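Local atomic coordinates of dihydrodipicolinate reductase N-terminus domain-containing protein (Mycobacterium smegmatis, PDB entry 6IAQ), a protein that probably catalyses the NADP-dependent interconversion of amines and ketones as a native amine dehydrogenase, used for asymmetric reductive amination. Residues I8-V22 against V69-V82. Residues are numbered along the deposited sequence; the frame is centred on the assembly and turned at random.
Sequences IRAVVYGVGAMNSIV and VLEQTHPDIAVIAV. With NAP (NADP nicotinamide-adenine-dinucleotide phosphate), chain F.
Strands 9-13 and 77-80 pair in parallel within the Rossmann-type sheet, strand 9-13 lying between 32-37 and 77-80, where the dinucleotide-binding turn after strand 9-13 meets NADP. Val11 and Tyr13 zip into the backbone of Ile77 to Ala81. The Val79 N to Val11 O bond is nearly straight, 171° at the hydrogen.

Asn19, on helix 17-22, ties helix to sheet. Its ND2 donates to Val79 O at 3.0 Å and to Gly14 O at 2.8 Å. Val79 O also accepts from Tyr13 N, which arrives from the opposite face of the carbonyl plane. Ala81 CB packs against the amide, 3.5 Å from Asn19 CG. OD1 of Asn19 is buried and finds no partner.

On one face of the sheet, with CG1 anti to the backbone N (chi1 162°), CG2 of Val11 is left to face Pro75 CG at 3.6 Å and also touches Val69 and Thr73 OG1. Further along this face, the Tyr13 ring runs beside Ile80, with the adenine of NADP at its edge.

At the N-terminal end, Arg9 bends at chi3 (65°) and grips Thr73 O with both NH1 and NH2, the latter at 2.6 Å. NH1 also reaches His74 O. Both oxygens lie near the guanidinium plane, and together they fasten the C-terminal end of helix 69-73 to strand 9-13. Asp76 OD2 takes Arg9 N on its anti lone pair, and a water links OD2 to Arg9 NH1.

Beyond Gly16 at the N-cap, Ala17 N and Met18 N donate to O1A and O2N of NADP. Water bridges O2N to Ala81 O. Diphosphate at this helix start is probably stabilised by the helix dipole as well as by these bonds.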
ATOM      1  N   ILE A   8       7.213   6.560 -26.041  1.00 38.49           N
ATOM      2  CA  ILE A   8       8.445   6.300 -25.227  1.00 38.66           C
ATOM      3  C   ILE A   8       9.397   5.434 -26.057  1.00 32.78           C
ATOM      4  O   ILE A   8       8.960   4.374 -26.577  1.00 35.88           O
ATOM      5  CB  ILE A   8       8.096   5.637 -23.877  1.00 40.03           C
ATOM      6  CG1 ILE A   8       7.306   6.603 -22.982  1.00 39.16           C
ATOM      7  CG2 ILE A   8       9.344   5.089 -23.195  1.00 43.58           C
ATOM      8  CD1 ILE A   8       6.603   5.930 -21.817  1.00 41.12           C
ATOM      9  N   ARG A   9      10.651   5.855 -26.126  1.00 34.27           N
ATOM     10  CA  ARG A   9      11.732   5.107 -26.820  1.00 34.54           C
ATOM     11  C   ARG A   9      12.672   4.574 -25.730  1.00 34.04           C
ATOM     12  O   ARG A   9      13.196   5.386 -24.926  1.00 31.22           O
ATOM     13  CB  ARG A   9      12.413   5.996 -27.876  1.00 36.99           C
ATOM     14  CG  ARG A   9      11.483   6.457 -28.999  1.00 37.90           C
ATOM     15  CD  ARG A   9      12.066   7.584 -29.842  1.00 37.35           C
ATOM     16  NE  ARG A   9      13.244   7.136 -30.570  1.00 37.12           N
ATOM     17  CZ  ARG A   9      14.511   7.377 -30.240  1.00 33.76           C
ATOM     18  NH1 ARG A   9      14.826   8.145 -29.203  1.00 34.47           N
ATOM     19  NH2 ARG A   9      15.476   6.914 -31.026  1.00 34.63           N
ATOM     20  N   ALA A  10      12.854   3.259 -25.678  1.00 29.63           N
ATOM     21  CA  ALA A  10      13.611   2.592 -24.584  1.00 35.89           C
ATOM     22  C   ALA A  10      14.814   1.801 -25.127  1.00 33.13           C
ATOM     23  O   ALA A  10      14.690   1.229 -26.231  1.00 36.13           O
ATOM     24  CB  ALA A  10      12.673   1.684 -23.824  1.00 33.67           C
ATOM     25  N   VAL A  11      15.898   1.768 -24.360  1.00 33.97           N
ATOM     26  CA  VAL A  11      17.043   0.836 -24.552  1.00 36.57           C
ATOM     27  C   VAL A  11      16.997  -0.206 -23.424  1.00 34.49           C
ATOM     28  O   VAL A  11      16.909   0.192 -22.242  1.00 30.92           O
ATOM     29  CB  VAL A  11      18.380   1.593 -24.600  1.00 35.67           C
ATOM     30  CG1 VAL A  11      19.587   0.675 -24.351  1.00 35.47           C
ATOM     31  CG2 VAL A  11      18.542   2.291 -25.952  1.00 35.72           C
ATOM     32  N   VAL A  12      17.000  -1.493 -23.773  1.00 35.94           N
ATOM     33  CA  VAL A  12      17.028  -2.577 -22.744  1.00 36.47           C
ATOM     34  C   VAL A  12      18.509  -2.887 -22.490  1.00 33.14           C
ATOM     35  O   VAL A  12      19.237  -3.298 -23.425  1.00 31.65           O
ATOM     36  CB  VAL A  12      16.105  -3.784 -23.032  1.00 43.54           C
ATOM     37  CG1 VAL A  12      15.142  -3.558 -24.196  1.00 49.75           C
ATOM     38  CG2 VAL A  12      16.819  -5.098 -23.183  1.00 45.27           C
ATOM     39  N   TYR A  13      18.966  -2.500 -21.304  1.00 29.03           N
ATOM     40  CA  TYR A  13      20.361  -2.540 -20.848  1.00 29.83           C
ATOM     41  C   TYR A  13      20.550  -3.830 -20.037  1.00 35.80           C
ATOM     42  O   TYR A  13      20.110  -3.893 -18.848  1.00 33.69           O
ATOM     43  CB  TYR A  13      20.642  -1.254 -20.076  1.00 30.83           C
ATOM     44  CG  TYR A  13      22.076  -0.809 -20.002  1.00 30.05           C
ATOM     45  CD1 TYR A  13      23.124  -1.719 -20.011  1.00 31.87           C
ATOM     46  CD2 TYR A  13      22.384   0.529 -19.877  1.00 29.33           C
ATOM     47  CE1 TYR A  13      24.433  -1.303 -19.871  1.00 29.60           C
ATOM     48  CE2 TYR A  13      23.692   0.962 -19.769  1.00 32.54           C
ATOM     49  CZ  TYR A  13      24.723   0.041 -19.784  1.00 29.64           C
ATOM     50  OH  TYR A  13      26.015   0.453 -19.660  1.00 31.89           O
ATOM     51  N   GLY A  14      21.198  -4.822 -20.665  1.00 29.19           N
ATOM     52  CA  GLY A  14      21.256  -6.214 -20.204  1.00 28.76           C
ATOM     53  C   GLY A  14      20.081  -6.966 -20.788  1.00 31.23           C
ATOM     54  O   GLY A  14      18.996  -6.374 -20.945  1.00 30.62           O
ATOM     55  N   VAL A  15      20.292  -8.217 -21.163  1.00 28.31           N
ATOM     56  CA  VAL A  15      19.280  -9.061 -21.842  1.00 33.89           C
ATOM     57  C   VAL A  15      19.288 -10.430 -21.164  1.00 36.41           C
ATOM     58  O   VAL A  15      19.396 -11.445 -21.871  1.00 41.01           O
ATOM     59  CB  VAL A  15      19.529  -9.154 -23.353  1.00 35.47           C
ATOM     60  CG1 VAL A  15      18.295  -9.702 -24.038  1.00 43.87           C
ATOM     61  CG2 VAL A  15      19.882  -7.804 -23.940  1.00 32.20           C
ATOM     62  N   GLY A  16      19.152 -10.438 -19.836  1.00 35.57           N
ATOM     63  CA  GLY A  16      19.245 -11.679 -19.057  1.00 31.42           C
ATOM     64  C   GLY A  16      17.882 -12.163 -18.659  1.00 31.91           C
ATOM     65  O   GLY A  16      16.892 -11.856 -19.374  1.00 30.14           O
ATOM     66  N   ALA A  17      17.791 -12.889 -17.552  1.00 27.65           N
ATOM     67  CA  ALA A  17      16.512 -13.507 -17.120  1.00 27.40           C
ATOM     68  C   ALA A  17      15.444 -12.406 -16.951  1.00 25.62           C
ATOM     69  O   ALA A  17      14.301 -12.578 -17.457  1.00 28.68           O
ATOM     70  CB  ALA A  17      16.724 -14.276 -15.837  1.00 29.00           C
ATOM     71  N   MET A  18      15.776 -11.307 -16.279  1.00 25.04           N
ATOM     72  CA  MET A  18      14.754 -10.270 -15.959  1.00 27.51           C
ATOM     73  C   MET A  18      14.447  -9.418 -17.207  1.00 27.39           C
ATOM     74  O   MET A  18      13.257  -9.274 -17.538  1.00 30.44           O
ATOM     75  CB  MET A  18      15.161  -9.384 -14.776  1.00 25.44           C
ATOM     76  CG  MET A  18      15.208 -10.161 -13.430  1.00 25.54           C
ATOM     77  SD  MET A  18      13.687 -11.047 -13.045  1.00 26.33           S
ATOM     78  CE  MET A  18      13.975 -12.679 -13.728  1.00 26.18           C
ATOM     79  N   ASN A  19      15.445  -8.903 -17.911  1.00 29.87           N
ATOM     80  CA  ASN A  19      15.171  -8.010 -19.077  1.00 29.80           C
ATOM     81  C   ASN A  19      14.497  -8.785 -20.201  1.00 32.45           C
ATOM     82  O   ASN A  19      13.777  -8.140 -20.982  1.00 33.44           O
ATOM     83  CB  ASN A  19      16.365  -7.181 -19.527  1.00 29.08           C
ATOM     84  CG  ASN A  19      16.333  -5.793 -18.929  1.00 32.37           C
ATOM     85  OD1 ASN A  19      15.337  -5.424 -18.295  1.00 32.63           O
ATOM     86  ND2 ASN A  19      17.398  -5.019 -19.108  1.00 28.39           N
ATOM     87  N   SER A  20      14.636 -10.109 -20.262  1.00 30.26           N
ATOM     88  CA  SER A  20      13.886 -10.909 -21.252  1.00 31.91           C
ATOM     89  C   SER A  20      12.389 -10.756 -20.971  1.00 37.55           C
ATOM     90  O   SER A  20      11.630 -10.539 -21.918  1.00 39.81           O
ATOM     91  CB  SER A  20      14.324 -12.350 -21.276  1.00 36.19           C
ATOM     92  OG  SER A  20      15.701 -12.425 -21.668  1.00 35.78           O
ATOM     93  N   ILE A  21      11.982 -10.825 -19.705  1.00 32.65           N
ATOM     94  CA  ILE A  21      10.546 -10.686 -19.310  1.00 29.78           C
ATOM     95  C   ILE A  21      10.140  -9.226 -19.544  1.00 29.75           C
ATOM     96  O   ILE A  21       9.050  -8.973 -20.103  1.00 31.71           O
ATOM     97  CB  ILE A  21      10.333 -11.121 -17.845  1.00 29.45           C
ATOM     98  CG1 ILE A  21      10.752 -12.574 -17.626  1.00 27.25           C
ATOM     99  CG2 ILE A  21       8.888 -10.893 -17.431  1.00 28.85           C
ATOM    100  CD1 ILE A  21      10.848 -12.999 -16.168  1.00 27.57           C
ATOM    101  N   VAL A  22      10.964  -8.304 -19.094  1.00 25.83           N
ATOM    102  CA  VAL A  22      10.690  -6.850 -19.171  1.00 30.76           C
ATOM    103  C   VAL A  22      10.451  -6.446 -20.632  1.00 36.20           C
ATOM    104  O   VAL A  22       9.495  -5.684 -20.887  1.00 32.43           O
ATOM    105  CB  VAL A  22      11.829  -6.059 -18.534  1.00 28.17           C
ATOM    106  CG1 VAL A  22      11.756  -4.590 -18.911  1.00 32.25           C
ATOM    107  CG2 VAL A  22      11.845  -6.249 -17.018  1.00 30.26           C
ATOM    108  N   VAL A  69      25.329   2.829 -28.294  1.00 39.60           N
ATOM    109  CA  VAL A  69      23.856   2.645 -28.444  1.00 34.81           C
ATOM    110  C   VAL A  69      23.149   3.946 -28.025  1.00 34.91           C
ATOM    111  O   VAL A  69      22.216   4.358 -28.740  1.00 34.09           O
ATOM    112  CB  VAL A  69      23.354   1.439 -27.643  1.00 35.63           C
ATOM    113  CG1 VAL A  69      21.841   1.389 -27.562  1.00 36.13           C
ATOM    114  CG2 VAL A  69      23.884   0.160 -28.235  1.00 38.52           C
ATOM    115  N   LEU A  70      23.562   4.573 -26.920  1.00 32.12           N
ATOM    116  CA  LEU A  70      22.881   5.792 -26.419  1.00 33.23           C
ATOM    117  C   LEU A  70      23.131   6.959 -27.390  1.00 37.04           C
ATOM    118  O   LEU A  70      22.185   7.719 -27.657  1.00 35.66           O
ATOM    119  CB  LEU A  70      23.377   6.107 -25.006  1.00 31.32           C
ATOM    120  CG  LEU A  70      22.987   5.100 -23.916  1.00 28.72           C
ATOM    121  CD1 LEU A  70      23.178   5.685 -22.530  1.00 29.21           C
ATOM    122  CD2 LEU A  70      21.564   4.587 -24.052  1.00 28.80           C
ATOM    123  N   GLU A  71      24.361   7.104 -27.893  1.00 39.42           N
ATOM    124  CA  GLU A  71      24.744   8.173 -28.854  1.00 36.20           C
ATOM    125  C   GLU A  71      23.945   7.965 -30.146  1.00 36.13           C
ATOM    126  O   GLU A  71      23.488   8.963 -30.722  1.00 34.50           O
ATOM    127  CB  GLU A  71      26.262   8.204 -29.042  1.00 36.29           C
ATOM    128  CG  GLU A  71      26.969   8.744 -27.794  1.00 39.67           C
ATOM    129  CD  GLU A  71      28.446   8.412 -27.641  1.00 41.00           C
ATOM    130  OE1 GLU A  71      29.034   7.887 -28.615  1.00 55.86           O
ATOM    131  OE2 GLU A  71      29.019   8.685 -26.553  1.00 42.32           O
ATOM    132  N   GLN A  72      23.738   6.723 -30.570  1.00 37.17           N
ATOM    133  CA  GLN A  72      23.036   6.402 -31.840  1.00 36.62           C
ATOM    134  C   GLN A  72      21.504   6.578 -31.697  1.00 40.93           C
ATOM    135  O   GLN A  72      20.869   6.905 -32.722  1.00 36.19           O
ATOM    136  CB  GLN A  72      23.415   4.997 -32.313  1.00 42.18           C
ATOM    137  CG  GLN A  72      24.825   4.931 -32.888  1.00 47.56           C
ATOM    138  CD  GLN A  72      25.204   3.535 -33.330  1.00 53.80           C
ATOM    139  OE1 GLN A  72      24.416   2.585 -33.260  1.00 55.75           O
ATOM    140  NE2 GLN A  72      26.469   3.376 -33.682  1.00 52.26           N
ATOM    141  N   THR A  73      20.908   6.332 -30.522  1.00 32.40           N
ATOM    142  CA  THR A  73      19.433   6.211 -30.393  1.00 34.50           C
ATOM    143  C   THR A  73      18.816   7.288 -29.483  1.00 33.13           C
ATOM    144  O   THR A  73      17.612   7.543 -29.668  1.00 35.93           O
ATOM    145  CB  THR A  73      19.036   4.801 -29.937  1.00 35.89           C
ATOM    146  OG1 THR A  73      19.577   4.622 -28.631  1.00 44.15           O
ATOM    147  CG2 THR A  73      19.514   3.726 -30.891  1.00 40.46           C
ATOM    148  N   HIS A  74      19.556   7.874 -28.547  1.00 35.34           N
ATOM    149  CA  HIS A  74      19.049   8.876 -27.567  1.00 32.07           C
ATOM    150  C   HIS A  74      17.655   8.507 -27.071  1.00 36.50           C
ATOM    151  O   HIS A  74      16.675   9.234 -27.287  1.00 35.17           O
ATOM    152  CB  HIS A  74      19.109  10.274 -28.155  1.00 35.48           C
ATOM    153  CG  HIS A  74      20.510  10.762 -28.258  1.00 31.65           C
ATOM    154  ND1 HIS A  74      21.263  10.596 -29.416  1.00 37.35           N
ATOM    155  CD2 HIS A  74      21.330  11.333 -27.351  1.00 32.34           C
ATOM    156  CE1 HIS A  74      22.461  11.106 -29.213  1.00 32.81           C
ATOM    157  NE2 HIS A  74      22.529  11.546 -27.951  1.00 32.30           N
ATOM    158  N   PRO A  75      17.522   7.377 -26.334  1.00 32.46           N
ATOM    159  CA  PRO A  75      16.225   6.942 -25.833  1.00 32.82           C
ATOM    160  C   PRO A  75      15.732   7.846 -24.694  1.00 32.41           C
ATOM    161  O   PRO A  75      16.523   8.521 -24.079  1.00 28.78           O
ATOM    162  CB  PRO A  75      16.539   5.526 -25.314  1.00 33.64           C
ATOM    163  CG  PRO A  75      17.966   5.647 -24.809  1.00 33.24           C
ATOM    164  CD  PRO A  75      18.621   6.528 -25.852  1.00 33.25           C
ATOM    165  N   ASP A  76      14.434   7.785 -24.409  1.00 35.24           N
ATOM    166  CA  ASP A  76      13.809   8.447 -23.232  1.00 36.24           C
ATOM    167  C   ASP A  76      14.211   7.726 -21.946  1.00 38.89           C
ATOM    168  O   ASP A  76      14.185   8.375 -20.878  1.00 37.39           O
ATOM    169  CB  ASP A  76      12.282   8.421 -23.342  1.00 37.80           C
ATOM    170  CG  ASP A  76      11.799   9.198 -24.546  1.00 36.57           C
ATOM    171  OD1 ASP A  76      12.009  10.377 -24.536  1.00 37.26           O
ATOM    172  OD2 ASP A  76      11.256   8.583 -25.500  1.00 40.03           O
ATOM    173  N   ILE A  77      14.510   6.426 -22.036  1.00 32.34           N
ATOM    174  CA  ILE A  77      14.705   5.572 -20.826  1.00 34.92           C
ATOM    175  C   ILE A  77      15.623   4.390 -21.179  1.00 30.73           C
ATOM    176  O   ILE A  77      15.402   3.712 -22.233  1.00 29.79           O
ATOM    177  CB  ILE A  77      13.350   5.100 -20.236  1.00 31.39           C
ATOM    178  CG1 ILE A  77      13.504   4.432 -18.863  1.00 33.06           C
ATOM    179  CG2 ILE A  77      12.632   4.187 -21.213  1.00 30.61           C
ATOM    180  CD1 ILE A  77      13.620   5.369 -17.725  1.00 35.58           C
ATOM    181  N   ALA A  78      16.579   4.148 -20.292  1.00 26.59           N
ATOM    182  CA  ALA A  78      17.371   2.900 -20.224  1.00 32.01           C
ATOM    183  C   ALA A  78      16.786   2.037 -19.103  1.00 29.67           C
ATOM    184  O   ALA A  78      16.618   2.540 -17.984  1.00 35.95           O
ATOM    185  CB  ALA A  78      18.818   3.218 -19.945  1.00 27.08           C
ATOM    186  N   VAL A  79      16.452   0.798 -19.429  1.00 31.62           N
ATOM    187  CA  VAL A  79      15.799  -0.187 -18.523  1.00 30.18           C
ATOM    188  C   VAL A  79      16.872  -1.231 -18.161  1.00 31.61           C
ATOM    189  O   VAL A  79      17.243  -1.994 -19.036  1.00 32.90           O
ATOM    190  CB  VAL A  79      14.570  -0.790 -19.207  1.00 33.71           C
ATOM    191  CG1 VAL A  79      13.850  -1.739 -18.285  1.00 34.38           C
ATOM    192  CG2 VAL A  79      13.625   0.308 -19.718  1.00 35.72           C
ATOM    193  N   ILE A  80      17.451  -1.129 -16.970  1.00 30.79           N
ATOM    194  CA  ILE A  80      18.716  -1.814 -16.615  1.00 29.60           C
ATOM    195  C   ILE A  80      18.406  -3.024 -15.723  1.00 32.46           C
ATOM    196  O   ILE A  80      17.842  -2.855 -14.620  1.00 27.36           O
ATOM    197  CB  ILE A  80      19.691  -0.864 -15.929  1.00 27.61           C
ATOM    198  CG1 ILE A  80      19.894   0.420 -16.754  1.00 28.89           C
ATOM    199  CG2 ILE A  80      21.015  -1.581 -15.672  1.00 29.39           C
ATOM    200  CD1 ILE A  80      20.769   1.437 -16.066  1.00 30.13           C
ATOM    201  N   ALA A  81      18.823  -4.201 -16.175  1.00 30.90           N
ATOM    202  CA  ALA A  81      18.828  -5.431 -15.352  1.00 27.04           C
ATOM    203  C   ALA A  81      20.188  -6.110 -15.544  1.00 26.12           C
ATOM    204  O   ALA A  81      20.245  -7.099 -16.352  1.00 31.13           O
ATOM    205  CB  ALA A  81      17.676  -6.292 -15.738  1.00 23.30           C
ATOM    206  N   VAL A  82      21.224  -5.605 -14.881  1.00 28.14           N
ATOM    207  CA  VAL A  82      22.584  -6.199 -15.077  1.00 28.57           C
ATOM    208  C   VAL A  82      23.205  -6.599 -13.744  1.00 27.01           C
ATOM    209  O   VAL A  82      23.604  -7.757 -13.689  1.00 29.18           O
ATOM    210  CB  VAL A  82      23.539  -5.405 -16.007  1.00 32.59           C
ATOM    211  CG1 VAL A  82      22.840  -4.409 -16.900  1.00 30.41           C
ATOM    212  CG2 VAL A  82      24.769  -4.846 -15.322  1.00 33.51           C
TER
HETATM  213  PA  NAP F 402      21.175 -12.432 -15.425  1.00 26.75           P
HETATM  214  O1A NAP F 402      20.233 -13.312 -16.103  1.00 26.25           O
HETATM  215  O2A NAP F 402      22.604 -12.871 -14.988  1.00 25.71           O
HETATM  216  O5B NAP F 402      21.305 -11.104 -16.366  1.00 29.38           O
HETATM  217  C5B NAP F 402      22.353 -10.137 -16.207  1.00 29.66           C
HETATM  218  C4B NAP F 402      22.626  -9.512 -17.568  1.00 32.85           C
HETATM  219  O4B NAP F 402      23.609  -8.484 -17.479  1.00 33.64           O
HETATM  220  C3B NAP F 402      23.136 -10.501 -18.651  1.00 34.37           C
HETATM  221  O3B NAP F 402      22.264 -10.274 -19.785  1.00 34.47           O
HETATM  222  C2B NAP F 402      24.551 -10.060 -19.013  1.00 38.56           C
HETATM  223  O2B NAP F 402      24.847 -10.139 -20.425  1.00 41.17           O
HETATM  224  C1B NAP F 402      24.420  -8.603 -18.692  1.00 33.78           C
HETATM  225  N9A NAP F 402      25.647  -7.856 -18.419  1.00 37.01           N
HETATM  226  C8A NAP F 402      26.582  -8.061 -17.470  1.00 33.26           C
HETATM  227  N7A NAP F 402      27.479  -7.071 -17.541  1.00 34.98           N
HETATM  228  C5A NAP F 402      27.052  -6.197 -18.484  1.00 37.22           C
HETATM  229  C6A NAP F 402      27.493  -4.905 -19.067  1.00 38.30           C
HETATM  230  N6A NAP F 402      28.602  -4.310 -18.650  1.00 40.84           N
HETATM  231  N1A NAP F 402      26.757  -4.356 -20.033  1.00 37.82           N
HETATM  232  C2A NAP F 402      25.613  -4.898 -20.498  1.00 38.14           C
HETATM  233  N3A NAP F 402      25.128  -6.070 -20.028  1.00 37.50           N
HETATM  234  C4A NAP F 402      25.844  -6.723 -19.068  1.00 34.81           C
HETATM  235  O3  NAP F 402      20.537 -11.816 -14.040  1.00 27.67           O
HETATM  236  PN  NAP F 402      18.961 -11.341 -13.840  1.00 25.24           P
HETATM  237  O1N NAP F 402      18.132 -12.369 -13.136  1.00 27.32           O
HETATM  238  O2N NAP F 402      18.419 -10.766 -15.101  1.00 24.96           O
HETATM  239  O5D NAP F 402      19.387 -10.207 -12.796  1.00 24.22           O
HETATM  240  C5D NAP F 402      20.091  -8.999 -13.109  1.00 25.52           C
HETATM  241  C4D NAP F 402      20.316  -8.092 -11.931  1.00 26.50           C
HETATM  242  O4D NAP F 402      19.005  -7.626 -11.473  1.00 27.28           O
HETATM  243  C3D NAP F 402      21.030  -8.802 -10.815  1.00 25.18           C
HETATM  244  O3D NAP F 402      22.019  -7.997 -10.201  1.00 23.76           O
HETATM  245  C2D NAP F 402      19.896  -9.099  -9.825  1.00 25.39           C
HETATM  246  O2D NAP F 402      20.431  -9.241  -8.502  1.00 24.89           O
HETATM  247  C1D NAP F 402      18.955  -7.884 -10.071  1.00 26.95           C
HETATM  248  N1N NAP F 402      17.564  -8.178  -9.682  1.00 23.74           N
HETATM  249  C2N NAP F 402      16.957  -7.319  -8.885  1.00 24.60           C
HETATM  250  C3N NAP F 402      15.669  -7.591  -8.446  1.00 24.38           C
HETATM  251  C7N NAP F 402      14.916  -6.611  -7.573  1.00 26.19           C
HETATM  252  O7N NAP F 402      13.851  -7.015  -7.108  1.00 26.83           O
HETATM  253  N7N NAP F 402      15.371  -5.365  -7.358  1.00 24.85           N
HETATM  254  C4N NAP F 402      15.039  -8.760  -8.871  1.00 22.74           C
HETATM  255  C5N NAP F 402      15.698  -9.648  -9.716  1.00 23.77           C
HETATM  256  C6N NAP F 402      16.970  -9.309 -10.104  1.00 22.34           C
HETATM  257  P2B NAP F 402      24.866 -11.525 -21.219  1.00 38.72           P
HETATM  258  O1X NAP F 402      23.461 -12.049 -21.293  1.00 35.82           O
HETATM  259  O2X NAP F 402      25.225 -11.134 -22.651  1.00 37.48           O
HETATM  260  O3X NAP F 402      25.909 -12.271 -20.380  1.00 43.32           O
HETATM  261  O   HOH W   1      13.238   9.484 -27.686  1.00 43.12           O
HETATM  262  O   HOH W   2      18.567  -9.093 -17.211  1.00 24.05           O